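UPF0045 protein MJ1052 (Methanocaldococcus jannaschii, PDB 2EPI) is of unknown function but belongs to a thiamine-binding protein family and may therefore bind thiamine or a related small molecule. Local coordinates at the interface of chains A and B and the interface of chains A and C. Sequence-based numbering; all coordinates share one arbitrary frame. Chains: chain A/B/C, UPF0045 protein MJ1052.

Contact 1: the interface of chains A and B. Residues chain A 16, 72-73; chain B 19-20, 22.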
ATOM      1  N   LEU A  16      15.281  -5.210   3.090  1.00 22.32           N
ATOM      2  CA  LEU A  16      16.220  -4.110   3.222  1.00 23.69           C
ATOM      3  C   LEU A  16      17.552  -4.739   3.594  1.00 25.21           C
ATOM      4  O   LEU A  16      17.866  -4.932   4.766  1.00 24.66           O
ATOM      5  CB  LEU A  16      15.773  -3.113   4.299  1.00 23.52           C
ATOM      6  CG  LEU A  16      14.534  -2.284   3.943  1.00 24.83           C
ATOM      7  CD1 LEU A  16      14.301  -1.214   5.004  1.00 25.01           C
ATOM      8  CD2 LEU A  16      14.735  -1.630   2.580  1.00 27.41           C
ATOM      9  N   ASP A  72      18.360  -8.462   7.658  1.00 27.82           N
ATOM     10  CA  ASP A  72      18.034  -7.898   8.965  1.00 26.66           C
ATOM     11  C   ASP A  72      16.671  -7.228   9.056  1.00 24.51           C
ATOM     12  O   ASP A  72      16.133  -7.076  10.147  1.00 23.57           O
ATOM     13  CB  ASP A  72      19.087  -6.871   9.403  1.00 29.65           C
ATOM     14  CG  ASP A  72      20.423  -7.501   9.746  1.00 33.77           C
ATOM     15  OD1 ASP A  72      20.441  -8.641  10.254  1.00 35.27           O
ATOM     16  OD2 ASP A  72      21.457  -6.835   9.524  1.00 36.54           O
ATOM     17  N   ARG A  73      16.106  -6.825   7.924  1.00 22.59           N
ATOM     18  CA  ARG A  73      14.819  -6.141   7.952  1.00 20.92           C
ATOM     19  C   ARG A  73      14.015  -6.368   6.685  1.00 20.83           C
ATOM     20  O   ARG A  73      14.563  -6.379   5.587  1.00 20.04           O
ATOM     21  CB  ARG A  73      15.046  -4.645   8.149  1.00 21.43           C
ATOM     22  CG  ARG A  73      13.787  -3.802   8.249  1.00 19.10           C
ATOM     23  CD  ARG A  73      14.166  -2.354   8.537  1.00 22.97           C
ATOM     24  NE  ARG A  73      13.009  -1.467   8.591  1.00 23.82           N
ATOM     25  CZ  ARG A  73      13.093  -0.146   8.697  1.00 24.54           C
ATOM     26  NH1 ARG A  73      14.282   0.441   8.762  1.00 24.83           N
ATOM     27  NH2 ARG A  73      11.990   0.590   8.727  1.00 24.84           N
TER
ATOM     28  N   GLY B  19      20.803  -1.653   3.822  1.00 23.30           N
ATOM     29  CA  GLY B  19      20.655  -2.363   5.077  1.00 22.26           C
ATOM     30  C   GLY B  19      19.422  -1.910   5.832  1.00 22.74           C
ATOM     31  O   GLY B  19      18.599  -1.155   5.308  1.00 21.45           O
ATOM     32  N   ALA B  20      19.305  -2.361   7.076  1.00 20.85           N
ATOM     33  CA  ALA B  20      18.146  -2.046   7.903  1.00 22.93           C
ATOM     34  C   ALA B  20      18.082  -0.631   8.468  1.00 24.10           C
ATOM     35  O   ALA B  20      16.992  -0.117   8.718  1.00 22.30           O
ATOM     36  CB  ALA B  20      18.049  -3.059   9.047  1.00 21.42           C
ATOM     37  N   VAL B  22      18.020   2.968   7.934  1.00 19.83           N
ATOM     38  CA  VAL B  22      17.824   3.967   6.894  1.00 21.79           C
ATOM     39  C   VAL B  22      17.159   5.245   7.394  1.00 20.84           C
ATOM     40  O   VAL B  22      16.620   6.020   6.606  1.00 20.06           O
ATOM     41  CB  VAL B  22      16.966   3.377   5.746  1.00 22.22           C
ATOM     42  CG1 VAL B  22      17.675   2.169   5.137  1.00 23.04           C
ATOM     43  CG2 VAL B  22      15.599   2.961   6.273  1.00 24.35           C
TER
HETATM   44  O   HOH W   1      21.359  -4.263   7.791  1.00 26.32           O
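A:Arg73 reaches B:Ala20 with its side chain drawn out straight: CG lies anti to the backbone N (chi1 -178°), and the following torsions stay close to anti, carrying the guanidinium along the surface of chain B. At its tip NH1 donates a hydrogen bond of 2.8 Å to the backbone carbonyl O of B:Ala20. The acceptor lies in the guanidinium plane, and the donor sits nearly along the C=O axis (163° at the oxygen), so the two groups meet edge to end. The root of the same side chain also packs on B:Ala20, with A:Arg73 CB 3.5 Å from the methyl CB; this residue is thus touched at both its methyl and its carbonyl. A:Leu16 of the same chain lays its CD1 methyl over one guanidinium face, 3.6 Å above the plane and toward the rim, which should limit tilting of the group. Beyond the bond, CG2 of B:Val22 comes to 3.8 Å from NH1 of A:Arg73. CB of A:Asp72 also touches the B:Ala20 methyl CB, at 4.0 Å, while OD2 of the A:Asp72 carboxylate lies 3.1 Å from water 1, which in turn meets the backbone N of B:Ala20 at 2.9 Å. An alanine in place of A:Arg73 would probably leave the B:Ala20 carbonyl without its guanidinium mate and open a gap beside A:Leu16 CD1. The backbone O of A:Leu16, at the end of strand 6-16, closes the patch against C of B:Gly19. Repeated by the two-fold, this patch pins a loop of one subunit to the start of strand 73-83 in the other and probably contributes to holding the assembly together.

Contact 2: the interface of chains A and C. Residues chain A 64-65, 68, 72-74; chain C 5, 80, 82-83.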
ATOM      1  N   HIS A  64       7.042 -13.686   4.270  1.00 23.13           N
ATOM      2  CA  HIS A  64       7.722 -12.593   4.955  1.00 23.43           C
ATOM      3  C   HIS A  64       8.881 -13.153   5.785  1.00 23.60           C
ATOM      4  O   HIS A  64      10.012 -12.672   5.698  1.00 24.83           O
ATOM      5  CB  HIS A  64       6.725 -11.874   5.867  1.00 21.44           C
ATOM      6  CG  HIS A  64       7.358 -10.946   6.858  1.00 22.04           C
ATOM      7  ND1 HIS A  64       7.817  -9.690   6.520  1.00 21.94           N
ATOM      8  CD2 HIS A  64       7.603 -11.092   8.181  1.00 21.99           C
ATOM      9  CE1 HIS A  64       8.316  -9.103   7.595  1.00 23.10           C
ATOM     10  NE2 HIS A  64       8.198  -9.933   8.616  1.00 21.98           N
ATOM     11  N   SER A  65       8.594 -14.185   6.571  1.00 24.90           N
ATOM     12  CA  SER A  65       9.591 -14.799   7.443  1.00 26.81           C
ATOM     13  C   SER A  65      10.751 -15.440   6.699  1.00 28.56           C
ATOM     14  O   SER A  65      11.890 -15.400   7.162  1.00 30.04           O
ATOM     15  CB  SER A  65       8.921 -15.839   8.342  1.00 26.70           C
ATOM     16  OG  SER A  65       7.843 -15.262   9.056  1.00 26.63           O
ATOM     17  N   LEU A  68      13.058 -12.728   5.728  1.00 27.95           N
ATOM     18  CA  LEU A  68      13.671 -12.159   6.921  1.00 28.69           C
ATOM     19  C   LEU A  68      14.774 -13.082   7.439  1.00 30.94           C
ATOM     20  O   LEU A  68      15.674 -12.650   8.156  1.00 31.14           O
ATOM     21  CB  LEU A  68      12.608 -11.942   8.001  1.00 26.31           C
ATOM     22  CG  LEU A  68      13.047 -11.296   9.319  1.00 24.99           C
ATOM     23  CD1 LEU A  68      13.651  -9.917   9.058  1.00 24.46           C
ATOM     24  CD2 LEU A  68      11.849 -11.185  10.239  1.00 28.24           C
ATOM     25  N   ASP A  72      18.360  -8.462   7.658  1.00 27.82           N
ATOM     26  CA  ASP A  72      18.034  -7.898   8.965  1.00 26.66           C
ATOM     27  C   ASP A  72      16.671  -7.228   9.056  1.00 24.51           C
ATOM     28  O   ASP A  72      16.133  -7.076  10.147  1.00 23.57           O
ATOM     29  CB  ASP A  72      19.087  -6.871   9.403  1.00 29.65           C
ATOM     30  CG  ASP A  72      20.423  -7.501   9.746  1.00 33.77           C
ATOM     31  OD1 ASP A  72      20.441  -8.641  10.254  1.00 35.27           O
ATOM     32  OD2 ASP A  72      21.457  -6.835   9.524  1.00 36.54           O
ATOM     33  N   ARG A  73      16.106  -6.825   7.924  1.00 22.59           N
ATOM     34  CA  ARG A  73      14.819  -6.141   7.952  1.00 20.92           C
ATOM     35  C   ARG A  73      14.015  -6.368   6.685  1.00 20.83           C
ATOM     36  O   ARG A  73      14.563  -6.379   5.587  1.00 20.04           O
ATOM     37  CB  ARG A  73      15.046  -4.645   8.149  1.00 21.43           C
ATOM     38  CG  ARG A  73      13.787  -3.802   8.249  1.00 19.10           C
ATOM     39  CD  ARG A  73      14.166  -2.354   8.537  1.00 22.97           C
ATOM     40  NE  ARG A  73      13.009  -1.467   8.591  1.00 23.82           N
ATOM     41  CZ  ARG A  73      13.093  -0.146   8.697  1.00 24.54           C
ATOM     42  NH1 ARG A  73      14.282   0.441   8.762  1.00 24.83           N
ATOM     43  NH2 ARG A  73      11.990   0.590   8.727  1.00 24.84           N
ATOM     44  N   VAL A  74      12.709  -6.539   6.855  1.00 19.71           N
ATOM     45  CA  VAL A  74      11.806  -6.769   5.735  1.00 19.02           C
ATOM     46  C   VAL A  74      10.509  -5.989   5.925  1.00 19.65           C
ATOM     47  O   VAL A  74       9.951  -5.975   7.018  1.00 19.87           O
ATOM     48  CB  VAL A  74      11.433  -8.264   5.621  1.00 20.70           C
ATOM     49  CG1 VAL A  74      10.449  -8.473   4.469  1.00 21.85           C
ATOM     50  CG2 VAL A  74      12.680  -9.103   5.420  1.00 23.35           C
TER
ATOM     51  N   ARG C   5       6.640 -12.314  19.119  1.00 37.53           N
ATOM     52  CA  ARG C   5       7.469 -11.934  17.980  1.00 33.04           C
ATOM     53  C   ARG C   5       6.974 -10.543  17.597  1.00 32.17           C
ATOM     54  O   ARG C   5       6.111 -10.389  16.735  1.00 29.83           O
ATOM     55  CB  ARG C   5       7.264 -12.921  16.830  1.00 33.87           C
ATOM     56  CG  ARG C   5       8.020 -12.576  15.559  1.00 29.58           C
ATOM     57  CD  ARG C   5       7.889 -13.682  14.516  1.00 29.33           C
ATOM     58  NE  ARG C   5       8.364 -13.235  13.209  1.00 27.17           N
ATOM     59  CZ  ARG C   5       8.315 -13.962  12.096  1.00 28.89           C
ATOM     60  NH1 ARG C   5       7.813 -15.189  12.120  1.00 26.44           N
ATOM     61  NH2 ARG C   5       8.754 -13.451  10.951  1.00 26.48           N
ATOM     62  N   ILE C  80       3.685  -4.972   7.249  1.00 18.25           N
ATOM     63  CA  ILE C  80       4.525  -5.390   8.366  1.00 21.06           C
ATOM     64  C   ILE C  80       5.962  -4.917   8.174  1.00 22.28           C
ATOM     65  O   ILE C  80       6.532  -5.070   7.100  1.00 20.87           O
ATOM     66  CB  ILE C  80       4.543  -6.935   8.497  1.00 23.40           C
ATOM     67  CG1 ILE C  80       3.128  -7.452   8.755  1.00 25.25           C
ATOM     68  CG2 ILE C  80       5.485  -7.366   9.615  1.00 23.16           C
ATOM     69  CD1 ILE C  80       2.521  -6.948  10.031  1.00 26.37           C
ATOM     70  N   GLU C  82       9.489  -5.524  10.033  1.00 19.32           N
ATOM     71  CA  GLU C  82      10.172  -6.277  11.082  1.00 19.62           C
ATOM     72  C   GLU C  82      11.672  -6.351  10.854  1.00 21.55           C
ATOM     73  O   GLU C  82      12.127  -6.578   9.733  1.00 19.44           O
ATOM     74  CB  GLU C  82       9.598  -7.699  11.164  1.00 20.06           C
ATOM     75  CG  GLU C  82      10.330  -8.631  12.138  1.00 21.12           C
ATOM     76  CD  GLU C  82       9.695 -10.013  12.244  1.00 24.90           C
ATOM     77  OE1 GLU C  82       8.945 -10.406  11.326  1.00 24.62           O
ATOM     78  OE2 GLU C  82       9.962 -10.717  13.243  1.00 23.86           O
ATOM     79  N   ARG C  83      12.441  -6.150  11.922  1.00 21.39           N
ATOM     80  CA  ARG C  83      13.892  -6.226  11.834  1.00 23.07           C
ATOM     81  C   ARG C  83      14.407  -7.036  13.018  1.00 23.82           C
ATOM     82  O   ARG C  83      13.756  -7.109  14.063  1.00 24.03           O
ATOM     83  CB  ARG C  83      14.522  -4.825  11.818  1.00 22.51           C
ATOM     84  CG  ARG C  83      14.309  -3.984  13.073  1.00 21.85           C
ATOM     85  CD  ARG C  83      14.677  -2.522  12.820  1.00 23.31           C
ATOM     86  NE  ARG C  83      16.084  -2.354  12.449  1.00 22.53           N
ATOM     87  CZ  ARG C  83      16.627  -1.192  12.094  1.00 23.99           C
ATOM     88  NH1 ARG C  83      15.888  -0.088  12.051  1.00 25.46           N
ATOM     89  NH2 ARG C  83      17.913  -1.127  11.792  1.00 24.12           N
TER
HETATM   90  O   HOH W   2       7.754 -17.712  10.883  1.00 40.58           O
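The imidazole of A:His64 meets C:Glu82 edge to edge: ring and carboxylate planes lie 17° apart, and CB of C:Glu82 sits at the ring edge, as does the backbone O of A:Val74. NE2 donates a hydrogen bond of 2.9 Å to OE1 of C:Glu82, which offers its anti lone pair and lies close to the ring plane. CG2 of C:Ile80, its side chain at about a right angle to the histidine, packs against CE1 at 3.9 Å. The guanidinium of C:Arg5 has the carboxylate of C:Glu82, A:Ser65 and water 2 around its edge. It grips C:Glu82 side-on within chain C: NE forms a salt bridge to OE2 of 3.0 Å on the syn side, and NH2 bonds to OE1 from somewhat above the carboxylate plane. OE1 therefore accepts from both A:His64 and C:Arg5, and the carboxylate is held against rotation; the nearby guanidinium would tend to favour its negative charge. C:Arg5 also crosses to chain A, where NH2 gives A:Ser65 OG a 2.8 Å hydrogen bond, supplemented by a weak one from NH1 and by water 2, which touches both residues. C:Glu82 is extended, CG anti to the backbone N (chi1 174°), which carries its carboxylate away from its strand toward helix 53-68 of chain A, where the A:Leu68 side chain crosses C:Glu82 at about a right angle, CD2 3.5 Å from CG of C:Glu82. The backbones join as well: A:Val74 N donates a hydrogen bond of 2.9 Å to C:Glu82 O, and C:Glu82 N returns a bond of 3.1 Å to A:Val74 O. Next to this pair, CB of A:Arg73 packs on CB of C:Arg83 at 3.7 Å, and CD of A:Arg73 lies over one face of the C:Arg83 guanidinium, toward the rim, the two guanidinium planes 21° apart. Strands 73-83 of the two chains thus run antiparallel, edge to edge, continuing the sheet across the interface, with the side-chain cluster between it and the end of helix 53-68.

Contact 1 and contact 2 lie about 9 Å apart, measured between the centres of their C-alpha atoms, and share A:Asp72 and A:Arg73. The opening of strand 73-83 in chain A therefore faces two neighbours: chain B in contact 1, through a loop and a side-chain tip, and chain C in contact 2, through strand pairing and a helix end. Each interface is two-fold symmetric, so the pattern recurs in the other copies, in keeping with the four-chain deposited assembly. A shift of this strand start would probably be felt at both interfaces, although the structure alone does not prove the tetramer in solution.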